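RagB/SusD domain protein (PDB 5J5U) probably binds chitin or chitin-derived oligosaccharides at the outer membrane, as a SusD homologue of a chitin-utilization locus. Local coordinates at residues N38-S52 and L247-S261. Residues are numbered along the deposited sequence; the frame is centred on the assembly and turned at random.
Sequences NLIYSGGFVQHYSGS and LSYGFISDEHGDHFS
In Leu39 CG stands trans to the backbone N (chi1 -174°), which carries both methyls toward helix segment 247-253, while in Phe251 chi1 of -79° brings the end of the ring back toward Leu39. Leu39 CD1 thus comes within 3.8 Å of Phe251 CE1, and CD2 lies against the bare backbone of Gly250; the two helix segments run at right angles. The contact is a worked example of helix packing and strand pairing combined in one buried junction of a mostly helical SusD-family protein. The same leucine serves a second ring, its CD1 resting off-centre on one face of Tyr49 while His48 CB backs the opposite face. Phe251 in turn directs its edge at the face of Tyr49 in an offset edge-to-face pair with centroids 5.7 Å apart. Phe260 lies alongside Tyr49, pointing the same way, and brings CE1 to 3.9 Å from Tyr49 CE1.

Each helix ends in a Schellman motif, at Gln47 and Glu255, and a two-stranded antiparallel link follows: Ser50 N donates to His259 O at 3.0 Å, and His259 N returns a bond to Ser50 O. Ser261 N extends this pairing to His48 O. At the other end Ser52 OG gives a 2.7 Å bond to Asp258 OD1, approaching from above the carboxylate plane. Asp258 OD2 lies only 2.6 Å from Asp254 OD2, and Asp254 also has His35 as a polar partner. Oxygens this close suggest that one acid holds a proton and donates it, consistent with a raised pKa where packed helices meet paired strands.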
ATOM      1  N   ASN A  38       4.791   6.849  -2.506  1.00 13.02           N
ATOM      2  CA  ASN A  38       4.744   5.430  -2.870  1.00 13.01           C
ATOM      3  C   ASN A  38       6.114   4.939  -3.357  1.00 15.26           C
ATOM      4  O   ASN A  38       6.760   4.095  -2.698  1.00 14.54           O
ATOM      5  CB  ASN A  38       3.653   5.205  -3.949  1.00 11.44           C
ATOM      6  CG  ASN A  38       3.493   3.729  -4.394  1.00 14.73           C
ATOM      7  OD1 ASN A  38       4.210   2.818  -3.962  1.00 15.05           O
ATOM      8  ND2 ASN A  38       2.534   3.510  -5.283  1.00 14.47           N
ATOM      9  N   LEU A  39       6.569   5.503  -4.477  1.00 14.60           N
ATOM     10  CA  LEU A  39       7.792   5.036  -5.116  1.00 13.45           C
ATOM     11  C   LEU A  39       9.041   5.349  -4.294  1.00 11.55           C
ATOM     12  O   LEU A  39       9.734   4.455  -3.879  1.00  8.69           O
ATOM     13  CB  LEU A  39       7.932   5.644  -6.531  1.00 15.62           C
ATOM     14  CG  LEU A  39       9.084   5.185  -7.460  1.00 14.45           C
ATOM     15  CD1 LEU A  39       9.342   3.693  -7.337  1.00 13.24           C
ATOM     16  CD2 LEU A  39       8.841   5.543  -8.933  1.00 17.00           C
ATOM     17  N   ILE A  40       9.311   6.621  -4.043  1.00 14.29           N
ATOM     18  CA  ILE A  40      10.597   7.004  -3.474  1.00 13.64           C
ATOM     19  C   ILE A  40      10.721   6.629  -2.005  1.00 10.78           C
ATOM     20  O   ILE A  40      11.606   5.852  -1.646  1.00  9.31           O
ATOM     21  CB  ILE A  40      10.870   8.535  -3.634  1.00 10.70           C
ATOM     22  CG1 ILE A  40      11.137   8.881  -5.093  1.00 13.79           C
ATOM     23  CG2 ILE A  40      12.058   8.945  -2.772  1.00  8.36           C
ATOM     24  CD1 ILE A  40      11.032  10.371  -5.412  1.00 14.09           C
ATOM     25  N   TYR A  41       9.868   7.174  -1.147  1.00  9.75           N
ATOM     26  CA  TYR A  41      10.070   6.934   0.288  1.00 12.92           C
ATOM     27  C   TYR A  41       9.522   5.568   0.751  1.00 14.53           C
ATOM     28  O   TYR A  41      10.310   4.751   1.243  1.00  8.73           O
ATOM     29  CB  TYR A  41       9.471   8.057   1.129  1.00 11.43           C
ATOM     30  CG  TYR A  41      10.418   9.225   1.361  1.00 14.88           C
ATOM     31  CD1 TYR A  41      11.791   9.039   1.427  1.00 11.48           C
ATOM     32  CD2 TYR A  41       9.931  10.520   1.489  1.00 13.21           C
ATOM     33  CE1 TYR A  41      12.650  10.110   1.631  1.00 11.29           C
ATOM     34  CE2 TYR A  41      10.777  11.600   1.706  1.00 11.39           C
ATOM     35  CZ  TYR A  41      12.133  11.395   1.767  1.00 13.34           C
ATOM     36  OH  TYR A  41      12.961  12.471   1.957  1.00 15.16           O
ATOM     37  N   SER A  42       8.223   5.283   0.593  1.00 11.54           N
ATOM     38  CA  SER A  42       7.721   3.957   1.062  1.00 13.73           C
ATOM     39  C   SER A  42       8.457   2.827   0.358  1.00 13.20           C
ATOM     40  O   SER A  42       8.958   1.907   1.009  1.00  7.58           O
ATOM     41  CB  SER A  42       6.208   3.784   0.837  1.00 10.96           C
ATOM     42  OG  SER A  42       5.456   4.610   1.699  1.00 14.23           O
ATOM     43  N   GLY A  43       8.538   2.947  -0.973  1.00  9.61           N
ATOM     44  CA  GLY A  43       9.204   1.985  -1.823  1.00 10.49           C
ATOM     45  C   GLY A  43      10.677   1.783  -1.530  1.00 12.74           C
ATOM     46  O   GLY A  43      11.174   0.661  -1.627  1.00  9.71           O
ATOM     47  N   GLY A  44      11.389   2.851  -1.195  1.00  7.11           N
ATOM     48  CA  GLY A  44      12.776   2.693  -0.815  1.00 10.16           C
ATOM     49  C   GLY A  44      12.939   2.168   0.611  1.00 12.91           C
ATOM     50  O   GLY A  44      13.829   1.356   0.880  1.00 11.35           O
ATOM     51  N   PHE A  45      12.082   2.629   1.527  1.00 11.00           N
ATOM     52  CA  PHE A  45      12.149   2.228   2.938  1.00 12.01           C
ATOM     53  C   PHE A  45      11.982   0.704   3.057  1.00 11.81           C
ATOM     54  O   PHE A  45      12.697   0.049   3.806  1.00 10.24           O
ATOM     55  CB  PHE A  45      11.062   2.903   3.800  1.00  7.40           C
ATOM     56  CG  PHE A  45      11.214   4.390   3.979  1.00  9.62           C
ATOM     57  CD1 PHE A  45      12.363   5.060   3.585  1.00 10.63           C
ATOM     58  CD2 PHE A  45      10.188   5.119   4.576  1.00 13.90           C
ATOM     59  CE1 PHE A  45      12.485   6.430   3.761  1.00 13.61           C
ATOM     60  CE2 PHE A  45      10.291   6.498   4.755  1.00 13.27           C
ATOM     61  CZ  PHE A  45      11.447   7.153   4.352  1.00 14.64           C
ATOM     62  N   VAL A  46      11.014   0.152   2.335  1.00  9.67           N
ATOM     63  CA  VAL A  46      10.699  -1.260   2.512  1.00 11.64           C
ATOM     64  C   VAL A  46      11.427  -2.109   1.429  1.00 14.10           C
ATOM     65  O   VAL A  46      11.214  -3.302   1.318  1.00 12.50           O
ATOM     66  CB  VAL A  46       9.157  -1.470   2.509  1.00 10.30           C
ATOM     67  CG1 VAL A  46       8.604  -1.605   1.064  1.00 12.71           C
ATOM     68  CG2 VAL A  46       8.770  -2.648   3.367  1.00  8.27           C
ATOM     69  N   GLN A  47      12.337  -1.465   0.691  1.00 16.51           N
ATOM     70  CA  GLN A  47      13.228  -2.128  -0.240  1.00 12.85           C
ATOM     71  C   GLN A  47      12.471  -2.936  -1.299  1.00 16.38           C
ATOM     72  O   GLN A  47      12.860  -4.051  -1.667  1.00 15.50           O
ATOM     73  CB  GLN A  47      14.216  -2.998   0.530  1.00 10.77           C
ATOM     74  CG  GLN A  47      15.008  -2.201   1.556  1.00 10.21           C
ATOM     75  CD  GLN A  47      16.172  -2.992   2.214  1.00 17.60           C
ATOM     76  OE1 GLN A  47      16.158  -4.228   2.276  1.00 14.01           O
ATOM     77  NE2 GLN A  47      17.171  -2.263   2.719  1.00 13.74           N
ATOM     78  N   HIS A  48      11.375  -2.357  -1.778  1.00 11.81           N
ATOM     79  CA  HIS A  48      10.753  -2.808  -2.996  1.00 10.92           C
ATOM     80  C   HIS A  48      11.662  -2.454  -4.196  1.00 15.23           C
ATOM     81  O   HIS A  48      11.786  -3.238  -5.144  1.00 14.82           O
ATOM     82  CB  HIS A  48       9.381  -2.156  -3.169  1.00  9.64           C
ATOM     83  CG  HIS A  48       8.267  -2.905  -2.508  1.00 12.71           C
ATOM     84  ND1 HIS A  48       6.993  -2.387  -2.390  1.00 13.77           N
ATOM     85  CD2 HIS A  48       8.233  -4.119  -1.918  1.00 11.09           C
ATOM     86  CE1 HIS A  48       6.221  -3.261  -1.766  1.00 12.37           C
ATOM     87  NE2 HIS A  48       6.953  -4.317  -1.463  1.00 10.28           N
ATOM     88  N   TYR A  49      12.294  -1.275  -4.161  1.00  9.63           N
ATOM     89  CA  TYR A  49      13.097  -0.812  -5.310  1.00 11.37           C
ATOM     90  C   TYR A  49      14.489  -0.270  -4.972  1.00 14.30           C
ATOM     91  O   TYR A  49      14.723   0.252  -3.860  1.00 11.90           O
ATOM     92  CB  TYR A  49      12.355   0.304  -6.057  1.00 10.16           C
ATOM     93  CG  TYR A  49      10.873   0.085  -6.265  1.00 10.64           C
ATOM     94  CD1 TYR A  49      10.407  -0.727  -7.292  1.00 10.21           C
ATOM     95  CD2 TYR A  49       9.945   0.720  -5.464  1.00 12.68           C
ATOM     96  CE1 TYR A  49       9.069  -0.911  -7.510  1.00 13.31           C
ATOM     97  CE2 TYR A  49       8.569   0.550  -5.680  1.00 15.28           C
ATOM     98  CZ  TYR A  49       8.140  -0.272  -6.707  1.00 13.18           C
ATOM     99  OH  TYR A  49       6.786  -0.465  -6.920  1.00 10.08           O
ATOM    100  N   SER A  50      15.399  -0.333  -5.946  1.00 11.09           N
ATOM    101  CA  SER A  50      16.662   0.409  -5.847  1.00 10.39           C
ATOM    102  C   SER A  50      17.284   0.697  -7.231  1.00 10.08           C
ATOM    103  O   SER A  50      16.997   0.017  -8.203  1.00 17.56           O
ATOM    104  CB  SER A  50      17.647  -0.355  -4.946  1.00 12.49           C
ATOM    105  OG  SER A  50      18.686   0.500  -4.492  1.00 14.05           O
ATOM    106  N   GLY A  51      18.142   1.703  -7.335  1.00 10.35           N
ATOM    107  CA  GLY A  51      18.816   1.928  -8.599  1.00 12.29           C
ATOM    108  C   GLY A  51      18.738   3.309  -9.200  1.00 12.80           C
ATOM    109  O   GLY A  51      19.740   3.815  -9.705  1.00 12.82           O
ATOM    110  N   SER A  52      17.548   3.903  -9.195  1.00 12.16           N
ATOM    111  CA  SER A  52      17.373   5.251  -9.722  1.00 12.16           C
ATOM    112  C   SER A  52      17.924   6.300  -8.744  1.00 14.92           C
ATOM    113  O   SER A  52      18.072   6.026  -7.556  1.00 13.71           O
ATOM    114  CB  SER A  52      15.901   5.544 -10.008  1.00 14.47           C
ATOM    115  OG  SER A  52      15.208   5.960  -8.839  1.00 15.32           O
ATOM    116  N   LEU A 247       1.826   6.290 -10.553  1.00 13.82           N
ATOM    117  CA  LEU A 247       3.013   5.509 -10.214  1.00 18.09           C
ATOM    118  C   LEU A 247       3.897   5.346 -11.455  1.00 19.40           C
ATOM    119  O   LEU A 247       5.129   5.495 -11.375  1.00 16.14           O
ATOM    120  CB  LEU A 247       2.631   4.143  -9.642  1.00 13.54           C
ATOM    121  CG  LEU A 247       3.827   3.234  -9.394  1.00 15.98           C
ATOM    122  CD1 LEU A 247       4.788   3.865  -8.402  1.00 15.82           C
ATOM    123  CD2 LEU A 247       3.385   1.837  -8.918  1.00 13.45           C
ATOM    124  N   SER A 248       3.269   5.079 -12.601  1.00  9.78           N
ATOM    125  CA  SER A 248       4.031   4.983 -13.841  1.00 15.47           C
ATOM    126  C   SER A 248       4.653   6.329 -14.152  1.00 15.30           C
ATOM    127  O   SER A 248       5.795   6.405 -14.567  1.00 13.10           O
ATOM    128  CB  SER A 248       3.156   4.536 -15.013  1.00 19.71           C
ATOM    129  OG  SER A 248       2.542   3.292 -14.737  1.00 17.48           O
ATOM    130  N   TYR A 249       3.920   7.398 -13.892  1.00 17.23           N
ATOM    131  CA  TYR A 249       4.501   8.726 -14.035  1.00 16.10           C
ATOM    132  C   TYR A 249       5.830   8.804 -13.268  1.00 15.02           C
ATOM    133  O   TYR A 249       6.822   9.332 -13.777  1.00 16.91           O
ATOM    134  CB  TYR A 249       3.535   9.802 -13.542  1.00 18.98           C
ATOM    135  CG  TYR A 249       4.177  11.158 -13.392  1.00 22.14           C
ATOM    136  CD1 TYR A 249       4.426  11.947 -14.507  1.00 22.03           C
ATOM    137  CD2 TYR A 249       4.529  11.652 -12.139  1.00 23.76           C
ATOM    138  CE1 TYR A 249       5.007  13.185 -14.387  1.00 29.14           C
ATOM    139  CE2 TYR A 249       5.123  12.894 -12.006  1.00 28.77           C
ATOM    140  CZ  TYR A 249       5.355  13.657 -13.142  1.00 29.30           C
ATOM    141  OH  TYR A 249       5.934  14.894 -13.042  1.00 37.10           O
ATOM    142  N   GLY A 250       5.850   8.286 -12.042  1.00 17.99           N
ATOM    143  CA  GLY A 250       7.105   8.258 -11.299  1.00 14.88           C
ATOM    144  C   GLY A 250       8.170   7.392 -11.984  1.00 16.28           C
ATOM    145  O   GLY A 250       9.306   7.809 -12.147  1.00 16.61           O
ATOM    146  N   PHE A 251       7.788   6.180 -12.378  1.00 16.01           N
ATOM    147  CA  PHE A 251       8.668   5.280 -13.129  1.00 15.46           C
ATOM    148  C   PHE A 251       9.296   5.940 -14.363  1.00 17.05           C
ATOM    149  O   PHE A 251      10.470   5.720 -14.655  1.00 19.42           O
ATOM    150  CB  PHE A 251       7.898   4.027 -13.554  1.00 15.39           C
ATOM    151  CG  PHE A 251       7.730   3.010 -12.450  1.00 12.57           C
ATOM    152  CD1 PHE A 251       8.758   2.771 -11.545  1.00 13.63           C
ATOM    153  CD2 PHE A 251       6.555   2.288 -12.326  1.00 15.98           C
ATOM    154  CE1 PHE A 251       8.603   1.827 -10.529  1.00 16.28           C
ATOM    155  CE2 PHE A 251       6.390   1.330 -11.314  1.00 13.00           C
ATOM    156  CZ  PHE A 251       7.412   1.104 -10.420  1.00 14.81           C
ATOM    157  N   ILE A 252       8.516   6.771 -15.055  1.00 18.53           N
ATOM    158  CA  ILE A 252       8.934   7.438 -16.298  1.00 16.33           C
ATOM    159  C   ILE A 252       9.773   8.689 -16.005  1.00 17.28           C
ATOM    160  O   ILE A 252      10.718   8.980 -16.723  1.00 20.01           O
ATOM    161  CB  ILE A 252       7.712   7.787 -17.182  1.00 20.57           C
ATOM    162  CG1 ILE A 252       7.067   6.500 -17.692  1.00 22.30           C
ATOM    163  CG2 ILE A 252       8.108   8.616 -18.394  1.00 14.55           C
ATOM    164  CD1 ILE A 252       5.653   6.665 -18.236  1.00 25.06           C
ATOM    165  N   SER A 253       9.471   9.403 -14.926  1.00 18.14           N
ATOM    166  CA  SER A 253      10.292  10.562 -14.567  1.00 22.61           C
ATOM    167  C   SER A 253      11.639  10.141 -13.956  1.00 16.72           C
ATOM    168  O   SER A 253      12.559  10.941 -13.884  1.00 18.33           O
ATOM    169  CB  SER A 253       9.541  11.471 -13.614  1.00 19.29           C
ATOM    170  OG  SER A 253       8.195  11.541 -14.019  1.00 28.25           O
ATOM    171  N   ASP A 254      11.746   8.897 -13.514  1.00 15.92           N
ATOM    172  CA  ASP A 254      13.040   8.337 -13.120  1.00 19.43           C
ATOM    173  C   ASP A 254      13.804   7.802 -14.337  1.00 22.82           C
ATOM    174  O   ASP A 254      14.834   7.121 -14.191  1.00 20.83           O
ATOM    175  CB  ASP A 254      12.871   7.223 -12.091  1.00 15.13           C
ATOM    176  CG  ASP A 254      12.479   7.750 -10.728  1.00 20.28           C
ATOM    177  OD1 ASP A 254      12.671   8.954 -10.454  1.00 17.05           O
ATOM    178  OD2 ASP A 254      11.991   6.947  -9.911  1.00 21.74           O
ATOM    179  N   GLU A 255      13.289   8.107 -15.530  1.00 22.43           N
ATOM    180  CA  GLU A 255      13.903   7.665 -16.789  1.00 23.98           C
ATOM    181  C   GLU A 255      14.088   6.151 -16.860  1.00 19.78           C
ATOM    182  O   GLU A 255      15.102   5.680 -17.371  1.00 24.53           O
ATOM    183  CB  GLU A 255      15.262   8.338 -16.977  1.00 21.06           C
ATOM    184  CG  GLU A 255      15.233   9.854 -16.923  1.00 29.43           C
ATOM    185  CD  GLU A 255      16.611  10.443 -17.131  1.00 46.95           C
ATOM    186  OE1 GLU A 255      17.309   9.993 -18.063  1.00 45.92           O
ATOM    187  OE2 GLU A 255      17.007  11.335 -16.350  1.00 54.46           O
ATOM    188  N   HIS A 256      13.108   5.406 -16.353  1.00 18.76           N
ATOM    189  CA  HIS A 256      13.144   3.944 -16.356  1.00 20.42           C
ATOM    190  C   HIS A 256      14.424   3.459 -15.701  1.00 20.68           C
ATOM    191  O   HIS A 256      14.995   2.450 -16.102  1.00 25.78           O
ATOM    192  CB  HIS A 256      12.999   3.397 -17.785  1.00 18.62           C
ATOM    193  CG  HIS A 256      11.716   3.800 -18.440  1.00 21.92           C
ATOM    194  ND1 HIS A 256      10.522   3.148 -18.204  1.00 23.96           N
ATOM    195  CD2 HIS A 256      11.424   4.826 -19.277  1.00 21.92           C
ATOM    196  CE1 HIS A 256       9.561   3.733 -18.892  1.00 23.81           C
ATOM    197  NE2 HIS A 256      10.079   4.758 -19.547  1.00 26.83           N
ATOM    198  N   GLY A 257      14.867   4.197 -14.686  1.00 19.45           N
ATOM    199  CA  GLY A 257      16.063   3.849 -13.951  1.00 14.28           C
ATOM    200  C   GLY A 257      15.797   3.037 -12.702  1.00 14.45           C
ATOM    201  O   GLY A 257      16.731   2.685 -11.980  1.00 16.45           O
ATOM    202  N   ASP A 258      14.536   2.715 -12.442  1.00 15.01           N
ATOM    203  CA  ASP A 258      14.216   1.928 -11.255  1.00 14.71           C
ATOM    204  C   ASP A 258      14.305   0.436 -11.546  1.00 14.50           C
ATOM    205  O   ASP A 258      13.866  -0.016 -12.602  1.00 12.73           O
ATOM    206  CB  ASP A 258      12.816   2.254 -10.720  1.00 11.79           C
ATOM    207  CG  ASP A 258      12.705   3.673 -10.167  1.00 18.92           C
ATOM    208  OD1 ASP A 258      13.360   3.982  -9.134  1.00 14.92           O
ATOM    209  OD2 ASP A 258      11.931   4.473 -10.760  1.00 16.71           O
ATOM    210  N   HIS A 259      14.880  -0.311 -10.598  1.00 16.00           N
ATOM    211  CA  HIS A 259      14.908  -1.779 -10.615  1.00 11.91           C
ATOM    212  C   HIS A 259      14.271  -2.297  -9.351  1.00 15.82           C
ATOM    213  O   HIS A 259      14.131  -1.555  -8.376  1.00 14.38           O
ATOM    214  CB  HIS A 259      16.329  -2.333 -10.687  1.00 11.38           C
ATOM    215  CG  HIS A 259      17.164  -1.774 -11.796  1.00 15.13           C
ATOM    216  ND1 HIS A 259      17.603  -2.544 -12.856  1.00 14.68           N
ATOM    217  CD2 HIS A 259      17.656  -0.530 -12.007  1.00 14.94           C
ATOM    218  CE1 HIS A 259      18.338  -1.799 -13.664  1.00 15.16           C
ATOM    219  NE2 HIS A 259      18.379  -0.572 -13.176  1.00 16.13           N
ATOM    220  N   PHE A 260      13.910  -3.576  -9.345  1.00 11.80           N
ATOM    221  CA  PHE A 260      13.495  -4.226  -8.110  1.00 14.37           C
ATOM    222  C   PHE A 260      14.716  -4.447  -7.234  1.00 14.01           C
ATOM    223  O   PHE A 260      15.847  -4.542  -7.724  1.00 16.07           O
ATOM    224  CB  PHE A 260      12.760  -5.553  -8.391  1.00 14.96           C
ATOM    225  CG  PHE A 260      11.478  -5.372  -9.157  1.00 16.48           C
ATOM    226  CD1 PHE A 260      10.517  -4.480  -8.713  1.00 14.24           C
ATOM    227  CD2 PHE A 260      11.228  -6.092 -10.318  1.00 16.43           C
ATOM    228  CE1 PHE A 260       9.337  -4.293  -9.402  1.00 11.31           C
ATOM    229  CE2 PHE A 260      10.035  -5.916 -11.012  1.00 14.23           C
ATOM    230  CZ  PHE A 260       9.089  -5.011 -10.551  1.00 13.96           C
ATOM    231  N   SER A 261      14.517  -4.482  -5.928  1.00 14.76           N
ATOM    232  CA  SER A 261      15.662  -4.631  -5.042  1.00 18.52           C
ATOM    233  C   SER A 261      16.200  -6.065  -5.056  1.00 16.52           C
ATOM    234  O   SER A 261      15.474  -7.002  -5.384  1.00 15.10           O
ATOM    235  CB  SER A 261      15.282  -4.220  -3.627  1.00 16.32           C
ATOM    236  OG  SER A 261      14.491  -5.218  -3.013  1.00 21.72           O
TER